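Local coordinates for AtxE2 (PDB 5TXE), which hydrolyses the isopeptide bond of the lasso peptides astexin-2 and astexin-3, opening the threaded knots into linear peptides, at residues R75-D78 with L83-F86; G106-W111 with V639-A644; E322-N327 with T406-N411; S472-Q477 with I483-A488. The protein carries 1 engineered substitution. One frame throughout, in Å; residues are numbered along the deposited sequence.

In the fold
Interactions 1 and 2 lie side by side, their centres about 9 Å apart, where the beta-propeller half of the chain meets the alpha/beta-hydrolase half; interactions 3 and 4 sit across the chain's centre, their own centres about 18 Å apart. Interactions 1, 2 and 4 are partly buried, interaction 3 is a surface contact. Interaction 1 pairs neighbouring strands of one hairpin, so backbone hydrogen bonds dominate. Interaction 2 joins segments more than 500 residues apart through aromatic side chains, with no hydrogen bond, near the charge-relay residues. Interaction 3 also bridges the two halves, by one tryptophan against an edge strand. Interaction 4 stays within the hydrolase half, where an alanine and a glutamine side chain pack a 3-10 turn on a helix.

Interaction 1 of 4, residues R75-D78 with L83-F86; sequences RQAD and LNVF
Strands 69-78 and 83-92 form an antiparallel beta hairpin, and near its turn Arg75 faces Phe86 and Ala77 faces Asn84 on one side of the sheet. The backbone evidence is two hydrogen-bonded pairs: Gln76 N to Val85 O and Val85 N to Gln76 O, both 2.9 Å, then Asp78 N to Leu83 O at 3.0 Å with Leu83 N returning to Asp78 O at 3.1 Å. A diagonal side-chain bond is added on the face that carries Ala77 and Phe86. Arg75 NH1 donates to Asn84 OD1 over 2.9 Å with an N-H...O angle of 161°; the oxygen lies in the guanidinium plane, while the donor is tilted from the amide carbonyl plane. A bend at chi3 (65°) folds the guanidinium back along its own strand, toward Ala77, where NH1 meets the Asn84 amide reaching across. The aliphatic part of the arginine is spent on Phe86, with Arg75 CD 3.4 Å from Phe86 CE1. Ala77 CB lies 3.5 Å from Asn84 OD1. OD1 is thus held firmly and ND2 only weakly, by Trp641 O, which probably limits the amide's rotation and adds a slight tie to the hydrolase half.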
loop_
_atom_site.group_PDB
_atom_site.type_symbol
_atom_site.label_atom_id
_atom_site.label_comp_id
_atom_site.label_asym_id
_atom_site.label_seq_id
_atom_site.Cartn_x
_atom_site.Cartn_y
_atom_site.Cartn_z
ATOM N N ARG A 75 3.626 8.390 12.776
ATOM C CA ARG A 75 2.296 8.899 12.568
ATOM C C ARG A 75 1.402 8.141 13.510
ATOM O O ARG A 75 1.452 6.902 13.606
ATOM C CB ARG A 75 1.822 8.597 11.143
ATOM C CG ARG A 75 0.381 9.000 10.897
ATOM C CD ARG A 75 -0.059 8.716 9.461
ATOM N NE ARG A 75 -0.077 7.299 9.143
ATOM C CZ ARG A 75 -0.971 6.428 9.582
ATOM N NH1 ARG A 75 -1.988 6.788 10.352
ATOM N NH2 ARG A 75 -0.854 5.163 9.226
ATOM N N GLN A 76 0.565 8.886 14.193
ATOM C CA GLN A 76 -0.404 8.275 15.048
ATOM C C GLN A 76 -1.792 8.921 14.948
ATOM O O GLN A 76 -1.979 10.117 15.112
ATOM C CB GLN A 76 0.066 8.299 16.481
ATOM C CG GLN A 76 -0.825 7.397 17.351
ATOM C CD GLN A 76 -0.175 6.985 18.634
ATOM O OE1 GLN A 76 1.025 7.206 18.871
ATOM N NE2 GLN A 76 -0.957 6.394 19.476
ATOM N N ALA A 77 -2.776 8.077 14.731
ATOM C CA ALA A 77 -4.122 8.547 14.401
ATOM C C ALA A 77 -4.955 8.713 15.650
ATOM O O ALA A 77 -4.917 7.864 16.555
ATOM C CB ALA A 77 -4.790 7.541 13.450
ATOM N N ASP A 78 -5.769 9.763 15.655
ATOM C CA ASP A 78 -6.660 10.039 16.774
ATOM C C ASP A 78 -8.047 10.244 16.221
ATOM O O ASP A 78 -8.304 11.258 15.587
ATOM C CB ASP A 78 -6.214 11.291 17.532
ATOM C CG ASP A 78 -7.151 11.622 18.734
ATOM O OD1 ASP A 78 -8.217 10.976 18.933
ATOM O OD2 ASP A 78 -6.803 12.534 19.512
ATOM N N LEU A 83 -7.714 13.499 13.539
ATOM C CA LEU A 83 -6.434 13.994 13.046
ATOM C C LEU A 83 -5.331 13.015 13.313
ATOM O O LEU A 83 -5.283 12.391 14.376
ATOM C CB LEU A 83 -6.054 15.293 13.761
ATOM C CG LEU A 83 -6.767 16.580 13.327
ATOM C CD1 LEU A 83 -6.393 17.746 14.285
ATOM C CD2 LEU A 83 -6.483 16.994 11.890
ATOM N N ASN A 84 -4.494 12.825 12.307
ATOM C CA ASN A 84 -3.188 12.246 12.500
ATOM C C ASN A 84 -2.241 13.231 13.144
ATOM O O ASN A 84 -2.276 14.422 12.865
ATOM C CB ASN A 84 -2.621 11.821 11.159
ATOM C CG ASN A 84 -3.261 10.522 10.658
ATOM O OD1 ASN A 84 -2.933 9.448 11.136
ATOM N ND2 ASN A 84 -4.188 10.634 9.741
ATOM N N VAL A 85 -1.423 12.715 14.033
ATOM C CA VAL A 85 -0.355 13.474 14.652
ATOM C C VAL A 85 0.987 12.916 14.146
ATOM O O VAL A 85 1.228 11.719 14.273
ATOM C CB VAL A 85 -0.394 13.294 16.188
ATOM C CG1 VAL A 85 0.732 14.093 16.835
ATOM C CG2 VAL A 85 -1.743 13.797 16.701
ATOM N N PHE A 86 1.788 13.775 13.549
ATOM C CA PHE A 86 3.092 13.376 13.039
ATOM C C PHE A 86 4.233 13.877 13.936
ATOM O O PHE A 86 4.172 14.969 14.447
ATOM C CB PHE A 86 3.288 13.915 11.630
ATOM C CG PHE A 86 2.342 13.338 10.631
ATOM C CD1 PHE A 86 2.645 12.143 10.012
ATOM C CD2 PHE A 86 1.156 13.968 10.326
ATOM C CE1 PHE A 86 1.799 11.588 9.089
ATOM C CE2 PHE A 86 0.305 13.417 9.394
ATOM C CZ PHE A 86 0.632 12.223 8.785
#

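Interaction 2 of 4, residues G106-W111 with V639-A644; sequences GEYLFW and VKWQPA
Trp641 is met by two rings of the 106-111 loop, Phe110 and Tyr108, and no hydrogen bond crosses between the segments. Phe110 gives an edge-to-face pair: its edge points at the face of the indole, with the planes at 82°. The Phe110 centroid lies 4.9 Å from that of the five-membered ring of Trp641, and Phe110 CZ comes to 3.7 Å from Trp641 CD1. Tyr108 uses its ring face instead. Trp641 CB sits over it, 3.9 Å from the Tyr108 centroid and 20° off the normal, a CH-pi contact, while Tyr108 CB approaches Trp641 CE3 at 3.8 Å. The indole itself is oblique to the tyrosine ring.

One shell further out, polar bonds hold the indole and the tyrosine. The Trp641 rotamer (chi1 68°) lets the indole stand between Phe110 on one face and CG of its own neighbour Gln642 on the other. Trp641 NE1 and Gln642 NE2 both bond to Asn635 O, and Gln642 is the N-cap of helix 643-662. Tyr108 OH bonds to Gly125 O. Beyond these, Trp111 and Val639 pack on apolar side chains of the bound peptide, and the Phe110 side chain is about 9 Å from that of His638, a probable charge-relay residue. The whole is an aromatic cluster between a propeller loop and the segment following that histidine, at the domain interface of a prolyl-oligopeptidase-type fold.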
loop_
_atom_site.group_PDB
_atom_site.type_symbol
_atom_site.label_atom_id
_atom_site.label_comp_id
_atom_site.label_asym_id
_atom_site.label_seq_id
_atom_site.Cartn_x
_atom_site.Cartn_y
_atom_site.Cartn_z
ATOM N N GLY A 106 2.184 18.993 11.582
ATOM C CA GLY A 106 2.006 18.868 10.170
ATOM C C GLY A 106 0.695 18.160 9.825
ATOM O O GLY A 106 0.117 17.452 10.651
ATOM N N GLU A 107 0.281 18.380 8.577
ATOM C CA GLU A 107 -0.896 17.782 8.000
ATOM C C GLU A 107 -0.538 16.501 7.225
ATOM O O GLU A 107 0.609 16.318 6.791
ATOM C CB GLU A 107 -1.529 18.758 7.034
ATOM C CG GLU A 107 -2.260 19.924 7.673
ATOM C CD GLU A 107 -2.737 20.971 6.655
ATOM O OE1 GLU A 107 -2.242 21.063 5.527
ATOM O OE2 GLU A 107 -3.622 21.779 6.983
ATOM N N TYR A 108 -1.548 15.662 6.989
ATOM C CA TYR A 108 -1.389 14.436 6.233
ATOM C C TYR A 108 -1.067 14.826 4.821
ATOM O O TYR A 108 -1.852 15.439 4.156
ATOM C CB TYR A 108 -2.650 13.600 6.326
ATOM C CG TYR A 108 -2.614 12.194 5.798
ATOM C CD1 TYR A 108 -2.726 11.953 4.441
ATOM C CD2 TYR A 108 -2.606 11.119 6.647
ATOM C CE1 TYR A 108 -2.786 10.679 3.942
ATOM C CE2 TYR A 108 -2.648 9.802 6.154
ATOM C CZ TYR A 108 -2.728 9.581 4.806
ATOM O OH TYR A 108 -2.765 8.309 4.240
ATOM N N LEU A 109 0.144 14.474 4.398
ATOM C CA LEU A 109 0.688 14.853 3.102
ATOM C C LEU A 109 0.508 13.694 2.110
ATOM O O LEU A 109 1.096 12.622 2.257
ATOM C CB LEU A 109 2.155 15.232 3.259
ATOM C CG LEU A 109 2.793 16.098 2.195
ATOM C CD1 LEU A 109 4.229 16.407 2.561
ATOM C CD2 LEU A 109 2.773 15.469 0.817
ATOM N N PHE A 110 -0.332 13.900 1.112
ATOM C CA PHE A 110 -0.663 12.823 0.213
ATOM C C PHE A 110 0.509 12.475 -0.722
ATOM O O PHE A 110 1.172 13.355 -1.233
ATOM C CB PHE A 110 -1.873 13.182 -0.631
ATOM C CG PHE A 110 -3.149 13.197 0.145
ATOM C CD1 PHE A 110 -3.641 12.048 0.726
ATOM C CD2 PHE A 110 -3.874 14.389 0.297
ATOM C CE1 PHE A 110 -4.814 12.046 1.484
ATOM C CE2 PHE A 110 -5.045 14.407 1.045
ATOM C CZ PHE A 110 -5.499 13.225 1.646
ATOM N N TRP A 111 0.678 11.195 -0.991
ATOM C CA TRP A 111 1.578 10.760 -2.036
ATOM C C TRP A 111 0.896 10.978 -3.360
ATOM O O TRP A 111 -0.152 10.404 -3.596
ATOM C CB TRP A 111 1.858 9.264 -1.832
ATOM C CG TRP A 111 2.952 8.670 -2.687
ATOM C CD1 TRP A 111 3.647 9.273 -3.707
ATOM C CD2 TRP A 111 3.461 7.332 -2.590
ATOM N NE1 TRP A 111 4.544 8.377 -4.243
ATOM C CE2 TRP A 111 4.445 7.187 -3.573
ATOM C CE3 TRP A 111 3.168 6.237 -1.760
ATOM C CZ2 TRP A 111 5.200 6.018 -3.700
ATOM C CZ3 TRP A 111 3.876 5.062 -1.923
ATOM C CH2 TRP A 111 4.885 4.966 -2.888
ATOM N N VAL A 639 -8.078 5.189 -0.950
ATOM C CA VAL A 639 -7.734 4.720 0.405
ATOM C C VAL A 639 -8.060 5.857 1.406
ATOM O O VAL A 639 -7.711 7.027 1.147
ATOM C CB VAL A 639 -6.239 4.396 0.435
ATOM C CG1 VAL A 639 -5.737 4.196 1.843
ATOM C CG2 VAL A 639 -5.975 3.154 -0.412
ATOM N N LYS A 640 -8.700 5.541 2.528
ATOM C CA LYS A 640 -9.218 6.572 3.413
ATOM C C LYS A 640 -8.137 7.052 4.339
ATOM O O LYS A 640 -7.271 6.306 4.650
ATOM C CB LYS A 640 -10.444 6.120 4.186
ATOM C CG LYS A 640 -11.618 5.819 3.292
ATOM C CD LYS A 640 -12.776 5.252 4.081
ATOM C CE LYS A 640 -13.980 4.958 3.206
ATOM N NZ LYS A 640 -13.811 3.724 2.381
ATOM N N TRP A 641 -8.175 8.333 4.695
ATOM C CA TRP A 641 -7.085 8.947 5.440
ATOM C C TRP A 641 -7.539 9.517 6.781
ATOM O O TRP A 641 -6.703 9.727 7.681
ATOM C CB TRP A 641 -6.436 10.025 4.564
ATOM C CG TRP A 641 -7.269 11.201 4.282
ATOM C CD1 TRP A 641 -8.218 11.303 3.333
ATOM C CD2 TRP A 641 -7.173 12.525 4.911
ATOM N NE1 TRP A 641 -8.769 12.592 3.355
ATOM C CE2 TRP A 641 -8.143 13.337 4.321
ATOM C CE3 TRP A 641 -6.377 13.067 5.923
ATOM C CZ2 TRP A 641 -8.333 14.678 4.688
ATOM C CZ3 TRP A 641 -6.574 14.395 6.301
ATOM C CH2 TRP A 641 -7.542 15.188 5.667
ATOM N N GLN A 642 -8.850 9.775 6.961
ATOM C CA GLN A 642 -9.306 10.453 8.180
ATOM C C GLN A 642 -9.605 9.436 9.276
ATOM O O GLN A 642 -10.362 8.497 9.073
ATOM C CB GLN A 642 -10.529 11.339 7.930
ATOM C CG GLN A 642 -10.326 12.398 6.854
ATOM C CD GLN A 642 -11.510 13.347 6.738
ATOM O OE1 GLN A 642 -12.078 13.764 7.718
ATOM N NE2 GLN A 642 -11.885 13.649 5.541
ATOM N N PRO A 643 -8.934 9.571 10.423
ATOM C CA PRO A 643 -9.054 8.547 11.454
ATOM C C PRO A 643 -10.474 8.265 11.926
ATOM O O PRO A 643 -10.792 7.093 12.196
ATOM C CB PRO A 643 -8.228 9.111 12.592
ATOM C CG PRO A 643 -7.186 9.951 11.890
ATOM C CD PRO A 643 -7.944 10.597 10.780
ATOM N N ALA A 644 -11.323 9.296 12.045
ATOM C CA ALA A 644 -12.701 9.051 12.487
ATOM C C ALA A 644 -13.420 8.201 11.465
ATOM O O ALA A 644 -14.211 7.323 11.796
ATOM C CB ALA A 644 -13.446 10.357 12.701
#

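Interaction 3 of 4, residues E322-N327 with T406-N411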
loop_
_atom_site.group_PDB
_atom_site.type_symbol
_atom_site.label_atom_id
_atom_site.label_comp_id
_atom_site.label_asym_id
_atom_site.label_seq_id
_atom_site.Cartn_x
_atom_site.Cartn_y
_atom_site.Cartn_z
ATOM N N GLU A 322 11.462 -15.604 -0.560
ATOM C CA GLU A 322 11.630 -17.017 -0.837
ATOM C C GLU A 322 10.648 -17.879 -0.005
ATOM O O GLU A 322 9.826 -17.357 0.715
ATOM C CB GLU A 322 13.094 -17.434 -0.568
ATOM C CG GLU A 322 13.556 -17.229 0.855
ATOM C CD GLU A 322 15.022 -17.638 1.040
ATOM O OE1 GLU A 322 15.854 -17.300 0.168
ATOM O OE2 GLU A 322 15.341 -18.278 2.075
ATOM N N GLY A 323 10.759 -19.194 -0.136
ATOM C CA GLY A 323 9.893 -20.155 0.506
ATOM C C GLY A 323 8.635 -20.385 -0.329
ATOM O O GLY A 323 8.477 -19.811 -1.405
ATOM N N TRP A 324 7.717 -21.195 0.188
ATOM C CA TRP A 324 6.465 -21.483 -0.513
ATOM C C TRP A 324 5.717 -20.160 -0.875
ATOM O O TRP A 324 5.490 -19.297 -0.008
ATOM C CB TRP A 324 5.582 -22.326 0.377
ATOM C CG TRP A 324 4.322 -22.809 -0.268
ATOM C CD1 TRP A 324 3.107 -22.240 -0.191
ATOM C CD2 TRP A 324 4.150 -24.029 -0.997
ATOM N NE1 TRP A 324 2.175 -23.006 -0.842
ATOM C CE2 TRP A 324 2.796 -24.105 -1.361
ATOM C CE3 TRP A 324 5.019 -25.059 -1.388
ATOM C CZ2 TRP A 324 2.280 -25.167 -2.099
ATOM C CZ3 TRP A 324 4.509 -26.123 -2.115
ATOM C CH2 TRP A 324 3.141 -26.164 -2.474
ATOM N N ALA A 325 5.378 -19.999 -2.145
ATOM C CA ALA A 325 4.658 -18.816 -2.591
ATOM C C ALA A 325 5.380 -17.557 -2.167
ATOM O O ALA A 325 4.743 -16.551 -1.916
ATOM C CB ALA A 325 3.230 -18.809 -2.021
ATOM N N SER A 326 6.703 -17.610 -2.056
ATOM C CA SER A 326 7.502 -16.448 -1.658
ATOM C C SER A 326 7.099 -15.853 -0.324
ATOM O O SER A 326 7.270 -14.670 -0.121
ATOM C CB SER A 326 7.435 -15.337 -2.729
ATOM O OG SER A 326 8.077 -15.792 -3.897
ATOM N N ASN A 327 6.575 -16.657 0.585
ATOM C CA ASN A 327 6.037 -16.079 1.824
ATOM C C ASN A 327 7.065 -15.474 2.819
ATOM O O ASN A 327 6.691 -14.660 3.680
ATOM C CB ASN A 327 5.155 -17.088 2.520
ATOM C CG ASN A 327 5.923 -18.083 3.349
ATOM O OD1 ASN A 327 6.040 -17.931 4.553
ATOM N ND2 ASN A 327 6.451 -19.092 2.714
ATOM N N THR A 406 -0.950 -22.909 3.730
ATOM C CA THR A 406 -0.338 -23.117 2.457
ATOM C C THR A 406 -1.033 -24.186 1.685
ATOM O O THR A 406 -1.483 -25.208 2.222
ATOM C CB THR A 406 1.133 -23.551 2.601
ATOM O OG1 THR A 406 1.183 -24.717 3.398
ATOM C CG2 THR A 406 2.018 -22.446 3.244
ATOM N N LEU A 407 -1.157 -23.938 0.398
ATOM C CA LEU A 407 -1.696 -24.916 -0.465
ATOM C C LEU A 407 -1.290 -24.616 -1.912
ATOM O O LEU A 407 -0.690 -23.560 -2.209
ATOM C CB LEU A 407 -3.212 -25.040 -0.310
ATOM C CG LEU A 407 -4.130 -23.851 -0.621
ATOM C CD1 LEU A 407 -4.352 -23.622 -2.115
ATOM C CD2 LEU A 407 -5.483 -24.129 0.053
ATOM N N ARG A 408 -1.547 -25.583 -2.783
ATOM C CA ARG A 408 -1.309 -25.397 -4.175
ATOM C C ARG A 408 -2.703 -25.359 -4.681
ATOM O O ARG A 408 -3.518 -26.168 -4.249
ATOM C CB ARG A 408 -0.535 -26.551 -4.785
ATOM C CG ARG A 408 -0.051 -26.229 -6.190
ATOM C CD ARG A 408 0.789 -27.358 -6.785
ATOM N NE ARG A 408 2.108 -27.542 -6.170
ATOM C CZ ARG A 408 3.179 -26.807 -6.436
ATOM N NH1 ARG A 408 3.121 -25.759 -7.259
ATOM N NH2 ARG A 408 4.330 -27.081 -5.840
ATOM N N ASN A 409 -2.999 -24.398 -5.539
ATOM C CA ASN A 409 -4.352 -24.246 -6.000
ATOM C C ASN A 409 -4.592 -25.141 -7.197
ATOM O O ASN A 409 -3.653 -25.779 -7.704
ATOM C CB ASN A 409 -4.713 -22.756 -6.233
ATOM C CG ASN A 409 -4.130 -22.146 -7.491
ATOM O OD1 ASN A 409 -3.620 -22.824 -8.357
ATOM N ND2 ASN A 409 -4.180 -20.794 -7.574
ATOM N N ARG A 410 -5.843 -25.168 -7.649
ATOM C CA ARG A 410 -6.241 -26.025 -8.753
ATOM C C ARG A 410 -5.524 -25.698 -10.069
ATOM O O ARG A 410 -5.452 -26.523 -10.965
ATOM C CB ARG A 410 -7.777 -26.082 -8.887
ATOM C CG ARG A 410 -8.622 -24.784 -8.917
ATOM C CD ARG A 410 -10.052 -25.163 -9.339
ATOM N NE ARG A 410 -11.199 -24.631 -8.613
ATOM C CZ ARG A 410 -11.543 -24.899 -7.353
ATOM N NH1 ARG A 410 -10.767 -25.626 -6.584
ATOM N NH2 ARG A 410 -12.662 -24.392 -6.851
ATOM N N ASN A 411 -4.918 -24.535 -10.181
ATOM C CA ASN A 411 -4.118 -24.253 -11.346
ATOM C C ASN A 411 -2.654 -24.511 -11.113
ATOM O O ASN A 411 -1.825 -24.029 -11.898
ATOM C CB ASN A 411 -4.354 -22.803 -11.735
ATOM C CG ASN A 411 -5.821 -22.552 -12.042
ATOM O OD1 ASN A 411 -6.579 -21.946 -11.269
ATOM N ND2 ASN A 411 -6.237 -23.078 -13.172
#
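The carbonyl oxygen of Trp324, the residue that carries this contact, accepts two bonds from Asn327. Asn327 ND2 comes to Trp324 O at 2.9 Å in the carbonyl plane, on a lone pair, and Asn327 N reaches Trp324 O at 2.9 Å as well. The second bond closes a beta turn with left-handed backbone angles at both central residues, Ala325 and Ser326, and the asparagine amide braces it from the side.

The turn presents the indole to strand 401-408. A chi1 of -174° swings the Trp324 ring away from the turn, so that NE1 donates to Leu407 O at 3.2 Å. This bond is bent, 138° at the hydrogen, and although the oxygen lies in the ring plane, the donor stands above the carbonyl plane and misses the lone pairs. Thr406 CG2 packs 3.6 Å from Trp324 CD1. At the far end of the indole, CH2 sits over one face of the Arg408 guanidinium, 3.7 Å from Arg408 NH2. The planes are 67° apart, so the two groups do not stack flat on each other. Arg408 NH1 in turn bonds to Gly412 O, and Ala325 N bonds to Glu414 OE1 on the adjoining strand.

Downstream, Asn409 OD1 accepts from Asn411 N at 2.8 Å, an Asx turn just after the strand, and also from Ile413 N. The arrangement is a propeller hairpin turn lying against an outermost strand of the alpha/beta-hydrolase sheet, at the surface between the two domains.

Interaction 4 of 4, residues S472-Q477 with I483-A488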
loop_
_atom_site.group_PDB
_atom_site.type_symbol
_atom_site.label_atom_id
_atom_site.label_comp_id
_atom_site.label_asym_id
_atom_site.label_seq_id
_atom_site.Cartn_x
_atom_site.Cartn_y
_atom_site.Cartn_z
ATOM N N SER A 472 -0.477 -14.915 -10.943
ATOM C CA SER A 472 -1.327 -15.305 -12.051
ATOM C C SER A 472 -0.578 -16.320 -12.936
ATOM O O SER A 472 0.643 -16.348 -12.929
ATOM C CB SER A 472 -1.689 -14.111 -12.908
ATOM O OG SER A 472 -0.527 -13.594 -13.512
ATOM N N GLU A 473 -1.321 -17.095 -13.711
ATOM C CA GLU A 473 -0.729 -17.988 -14.734
ATOM C C GLU A 473 0.135 -17.185 -15.715
ATOM O O GLU A 473 1.233 -17.596 -16.069
ATOM C CB GLU A 473 -1.841 -18.733 -15.483
ATOM C CG GLU A 473 -2.695 -19.622 -14.551
ATOM C CD GLU A 473 -3.926 -20.279 -15.194
ATOM O OE1 GLU A 473 -3.733 -21.015 -16.186
ATOM O OE2 GLU A 473 -5.083 -20.085 -14.694
ATOM N N ALA A 474 -0.369 -16.019 -16.128
ATOM C CA ALA A 474 0.329 -15.153 -17.075
ATOM C C ALA A 474 1.684 -14.720 -16.559
ATOM O O ALA A 474 2.586 -14.467 -17.337
ATOM C CB ALA A 474 -0.497 -13.915 -17.389
ATOM N N SER A 475 1.825 -14.569 -15.244
ATOM C CA SER A 475 3.113 -14.165 -14.687
ATOM C C SER A 475 4.188 -15.266 -14.859
ATOM O O SER A 475 5.368 -14.984 -14.693
ATOM C CB SER A 475 2.968 -13.815 -13.216
ATOM O OG SER A 475 2.707 -15.001 -12.463
ATOM N N TYR A 476 3.768 -16.492 -15.176
ATOM C CA TYR A 476 4.673 -17.604 -15.503
ATOM C C TYR A 476 5.018 -17.748 -17.009
ATOM O O TYR A 476 5.702 -18.703 -17.392
ATOM C CB TYR A 476 4.077 -18.939 -14.996
ATOM C CG TYR A 476 4.110 -19.042 -13.492
ATOM C CD1 TYR A 476 5.300 -19.318 -12.843
ATOM C CD2 TYR A 476 2.973 -18.822 -12.722
ATOM C CE1 TYR A 476 5.363 -19.389 -11.478
ATOM C CE2 TYR A 476 3.021 -18.905 -11.350
ATOM C CZ TYR A 476 4.225 -19.181 -10.735
ATOM O OH TYR A 476 4.328 -19.258 -9.373
ATOM N N GLN A 477 4.563 -16.814 -17.850
ATOM C CA GLN A 477 4.744 -16.902 -19.298
ATOM C C GLN A 477 5.553 -15.696 -19.771
ATOM O O GLN A 477 5.764 -14.738 -19.013
ATOM C CB GLN A 477 3.368 -16.950 -19.994
ATOM C CG GLN A 477 2.532 -18.191 -19.646
ATOM C CD GLN A 477 0.997 -18.042 -19.815
ATOM O OE1 GLN A 477 0.463 -16.966 -20.113
ATOM N NE2 GLN A 477 0.288 -19.148 -19.611
ATOM N N ILE A 483 1.748 -4.241 -19.154
ATOM C CA ILE A 483 0.479 -3.878 -19.780
ATOM C C ILE A 483 -0.015 -5.055 -20.656
ATOM O O ILE A 483 -1.189 -5.435 -20.562
ATOM C CB ILE A 483 0.564 -2.540 -20.571
ATOM C CG1 ILE A 483 1.134 -1.433 -19.657
ATOM C CG2 ILE A 483 -0.816 -2.134 -21.108
ATOM C CD1 ILE A 483 1.261 -0.071 -20.309
ATOM N N ALA A 484 0.861 -5.654 -21.454
ATOM C CA ALA A 484 0.476 -6.850 -22.215
ATOM C C ALA A 484 0.122 -8.062 -21.330
ATOM O O ALA A 484 -0.703 -8.900 -21.695
ATOM C CB ALA A 484 1.571 -7.245 -23.198
ATOM N N GLN A 485 0.765 -8.161 -20.176
ATOM C CA GLN A 485 0.502 -9.275 -19.289
ATOM C C GLN A 485 -0.905 -9.123 -18.749
ATOM O O GLN A 485 -1.667 -10.107 -18.670
ATOM C CB GLN A 485 1.480 -9.287 -18.099
ATOM C CG GLN A 485 1.375 -10.528 -17.216
ATOM C CD GLN A 485 2.373 -10.501 -16.056
ATOM O OE1 GLN A 485 3.591 -10.410 -16.251
ATOM N NE2 GLN A 485 1.859 -10.596 -14.850
ATOM N N SER A 486 -1.210 -7.886 -18.330
ATOM C CA SER A 486 -2.527 -7.518 -17.823
ATOM C C SER A 486 -3.603 -7.895 -18.832
ATOM O O SER A 486 -4.625 -8.436 -18.452
ATOM C CB SER A 486 -2.643 -6.016 -17.470
ATOM O OG SER A 486 -3.979 -5.735 -17.043
ATOM N N LYS A 487 -3.331 -7.639 -20.107
ATOM C CA LYS A 487 -4.271 -7.936 -21.150
ATOM C C LYS A 487 -4.559 -9.426 -21.206
ATOM O O LYS A 487 -5.733 -9.833 -21.274
ATOM C CB LYS A 487 -3.726 -7.441 -22.456
ATOM C CG LYS A 487 -4.701 -7.462 -23.576
ATOM C CD LYS A 487 -4.011 -6.840 -24.777
ATOM C CE LYS A 487 -4.638 -7.306 -26.074
ATOM N NZ LYS A 487 -6.067 -6.910 -26.109
ATOM N N ALA A 488 -3.528 -10.247 -21.089
ATOM C CA ALA A 488 -3.764 -11.694 -20.971
ATOM C C ALA A 488 -4.540 -12.104 -19.694
ATOM O O ALA A 488 -5.403 -12.987 -19.744
ATOM C CB ALA A 488 -2.449 -12.457 -21.011
#
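A short 3-10 turn, 474-476, runs beside helix 482-490, with the CA atoms of Ala474 and Gln485 6.3 Å apart, the nearest pair across the contact. Ala474 supplies the apolar contact: its CB meets Gln485 CG at 3.9 Å and, three residues along the helix, Ala488 CB at a looser 4.4 Å. Gln485 is extended from CB to CD (chi1 -173°), which lays its amide alongside the turn, where Gln485 NE2 lies 3.8 Å from Ser475 CB. At that distance from a carbon, NE2 makes only van der Waals contact here, and no hydrogen bond joins the two segments.

The polar link is indirect. Ser472 OG and Gln485 NE2 are 4.1 Å apart, too far for a bond, but both are hydrogen-bonded to Glu489 OE2, so the glutamate clamps turn and helix together from the helix side. Gln485 OE1 accepts from Asn279 ND2, which also bonds to Gln477 O and thus fastens the far end of the turn to the same side-chain amide. With both ends of its amide bonded, Gln485 probably has little freedom to rotate.

Within the turn, Ser475 N donates to Ser472 OG at 3.1 Å and 140°, and Ser475 OG takes a bond from Arg471 NE. The first of these is an ST motif, here opening the 3-10 turn between strand 463-467 and helix 482-490 of the alpha/beta-hydrolase domain.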